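Local coordinates for protein scribble homolog (Homo sapiens, PDB 6EEY) that binds C-terminal PDZ ligands of the alpha1D-adrenergic receptor and, as a PDZ-domain scaffold, probably takes part in cell polarity, at residues Glu38-Ser43 with Leu61-Val66. The protein carries 1 engineered substitution. Residues are numbered along the deposited sequence; the frame is centred on the assembly and turned at random.
Sequences EGIFIS and LRLLEV
Arg62 sets CD over one face of the Phe41 ring, 4.0 Å from the ring centroid and 28° off the normal, a CH-pi contact. A bend at chi2 (83°) turns the rest of the arginine past the ring toward Gly39, whose CA lies over a guanidinium face, 3.5 Å from Arg62 NE. In the guanidinium plane, Arg62 NE donates to a water at 2.8 Å. This water also accepts from Ile40 N and donates to Leu63 O, filling the place of a direct bond between the diverging strands. They are neighbours in the antiparallel sheet of the PDZ fold, the short segments 40-43 and 62-66 running with their N-to-C directions 128° apart, and Phe41 and Arg62 form a non-hydrogen-bonded pair. A leucine in place of Arg62 would probably leave the water without its NE donor and Gly39 without the flat group against its CA. On either side of this pair, Leu63 N hydrogen-bonds almost straight to Ile40 O (2.8 Å) and Ile42 N to Leu61 O (2.9 Å). The Ile42 and Leu61 side chains run alongside each other in the same direction, with Ile42 CD1 4.0 Å from Leu61 CB. Ile40 and Leu63 share the other face, where Leu63 meets Val92.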
loop_
_atom_site.group_PDB
_atom_site.type_symbol
_atom_site.label_atom_id
_atom_site.label_comp_id
_atom_site.label_asym_id
_atom_site.label_seq_id
_atom_site.Cartn_x
_atom_site.Cartn_y
_atom_site.Cartn_z
ATOM N N GLU A 38 -3.304 8.889 10.243
ATOM C CA GLU A 38 -4.013 8.597 9.004
ATOM C C GLU A 38 -3.166 7.832 7.993
ATOM O O GLU A 38 -3.490 7.809 6.801
ATOM C CB GLU A 38 -4.562 9.891 8.410
ATOM C CG GLU A 38 -5.578 10.571 9.313
ATOM C CD GLU A 38 -6.226 11.779 8.689
ATOM O OE1 GLU A 38 -5.569 12.442 7.858
ATOM O OE2 GLU A 38 -7.405 12.048 9.021
ATOM N N GLY A 39 -2.117 7.176 8.451
ATOM C CA GLY A 39 -1.307 6.371 7.564
ATOM C C GLY A 39 -2.057 5.182 7.003
ATOM O O GLY A 39 -3.073 4.729 7.539
ATOM N N ILE A 40 -1.542 4.694 5.892
ATOM C CA ILE A 40 -2.036 3.494 5.242
ATOM C C ILE A 40 -1.099 2.361 5.619
ATOM O O ILE A 40 0.126 2.518 5.541
ATOM C CB ILE A 40 -2.056 3.667 3.719
ATOM C CG1 ILE A 40 -2.975 4.815 3.314
ATOM C CG2 ILE A 40 -2.463 2.368 3.048
ATOM C CD1 ILE A 40 -4.360 4.659 3.774
ATOM N N PHE A 41 -1.663 1.224 6.010
ATOM C CA PHE A 41 -0.900 0.068 6.435
ATOM C C PHE A 41 -1.363 -1.172 5.705
ATOM O O PHE A 41 -2.529 -1.294 5.341
ATOM C CB PHE A 41 -1.052 -0.173 7.939
ATOM C CG PHE A 41 -0.533 0.954 8.765
ATOM C CD1 PHE A 41 -1.329 2.046 9.045
ATOM C CD2 PHE A 41 0.758 0.939 9.229
ATOM C CE1 PHE A 41 -0.841 3.106 9.801
ATOM C CE2 PHE A 41 1.254 2.003 9.979
ATOM C CZ PHE A 41 0.442 3.090 10.256
ATOM N N ILE A 42 -0.445 -2.094 5.507
ATOM C CA ILE A 42 -0.789 -3.375 4.905
ATOM C C ILE A 42 -1.519 -4.219 5.934
ATOM O O ILE A 42 -0.992 -4.465 7.025
ATOM C CB ILE A 42 0.467 -4.109 4.406
ATOM C CG1 ILE A 42 1.207 -3.236 3.399
ATOM C CG2 ILE A 42 0.087 -5.463 3.831
ATOM C CD1 ILE A 42 2.382 -3.934 2.736
ATOM N N SER A 43 -2.718 -4.688 5.582
ATOM C CA SER A 43 -3.508 -5.496 6.495
ATOM C C SER A 43 -3.576 -6.963 6.107
ATOM O O SER A 43 -3.899 -7.790 6.966
ATOM C CB SER A 43 -4.927 -4.935 6.614
ATOM O OG SER A 43 -5.489 -4.899 5.331
ATOM N N LEU A 61 3.278 -3.204 7.652
ATOM C CA LEU A 61 4.098 -2.176 7.045
ATOM C C LEU A 61 3.263 -0.948 6.722
ATOM O O LEU A 61 2.112 -1.044 6.289
ATOM C CB LEU A 61 4.736 -2.670 5.752
ATOM C CG LEU A 61 5.756 -3.784 5.929
ATOM C CD1 LEU A 61 6.311 -4.177 4.590
ATOM C CD2 LEU A 61 6.879 -3.400 6.866
ATOM N N ARG A 62 3.857 0.214 6.948
ATOM C CA ARG A 62 3.303 1.486 6.516
ATOM C C ARG A 62 3.593 1.658 5.035
ATOM O O ARG A 62 4.727 1.453 4.594
ATOM C CB ARG A 62 3.982 2.590 7.330
ATOM C CG ARG A 62 3.707 4.027 6.917
ATOM C CD ARG A 62 2.429 4.499 7.507
ATOM N NE ARG A 62 2.150 5.901 7.203
ATOM C CZ ARG A 62 2.380 6.934 8.007
ATOM N NH1 ARG A 62 2.942 6.772 9.199
ATOM N NH2 ARG A 62 2.024 8.144 7.607
ATOM N N LEU A 63 2.574 1.998 4.261
ATOM C CA LEU A 63 2.688 2.160 2.821
ATOM C C LEU A 63 2.532 3.640 2.509
ATOM O O LEU A 63 1.452 4.209 2.715
ATOM C CB LEU A 63 1.591 1.346 2.160
ATOM C CG LEU A 63 1.574 1.402 0.651
ATOM C CD1 LEU A 63 2.851 0.872 0.036
ATOM C CD2 LEU A 63 0.386 0.603 0.141
ATOM N N LEU A 64 3.610 4.269 2.043
ATOM C CA LEU A 64 3.635 5.703 1.796
ATOM C C LEU A 64 3.364 6.078 0.350
ATOM O O LEU A 64 2.752 7.123 0.094
ATOM C CB LEU A 64 4.981 6.297 2.195
ATOM C CG LEU A 64 5.300 6.265 3.687
ATOM C CD1 LEU A 64 6.728 6.669 3.948
ATOM C CD2 LEU A 64 4.371 7.183 4.464
ATOM N N GLU A 65 3.816 5.270 -0.597
ATOM C CA GLU A 65 3.673 5.577 -2.001
ATOM C C GLU A 65 3.505 4.277 -2.757
ATOM O O GLU A 65 4.031 3.235 -2.353
ATOM C CB GLU A 65 4.896 6.273 -2.605
ATOM C CG GLU A 65 5.221 7.588 -1.964
ATOM C CD GLU A 65 6.358 8.340 -2.633
ATOM O OE1 GLU A 65 6.557 9.515 -2.269
ATOM O OE2 GLU A 65 7.040 7.790 -3.509
ATOM N N VAL A 66 2.805 4.364 -3.872
ATOM C CA VAL A 66 2.709 3.283 -4.844
ATOM C C VAL A 66 3.060 3.900 -6.181
ATOM O O VAL A 66 2.500 4.933 -6.551
ATOM C CB VAL A 66 1.288 2.697 -4.881
ATOM C CG1 VAL A 66 1.156 1.629 -5.954
ATOM C CG2 VAL A 66 0.926 2.096 -3.541
HETATM O O HOH W 1 0.787 5.985 4.731
#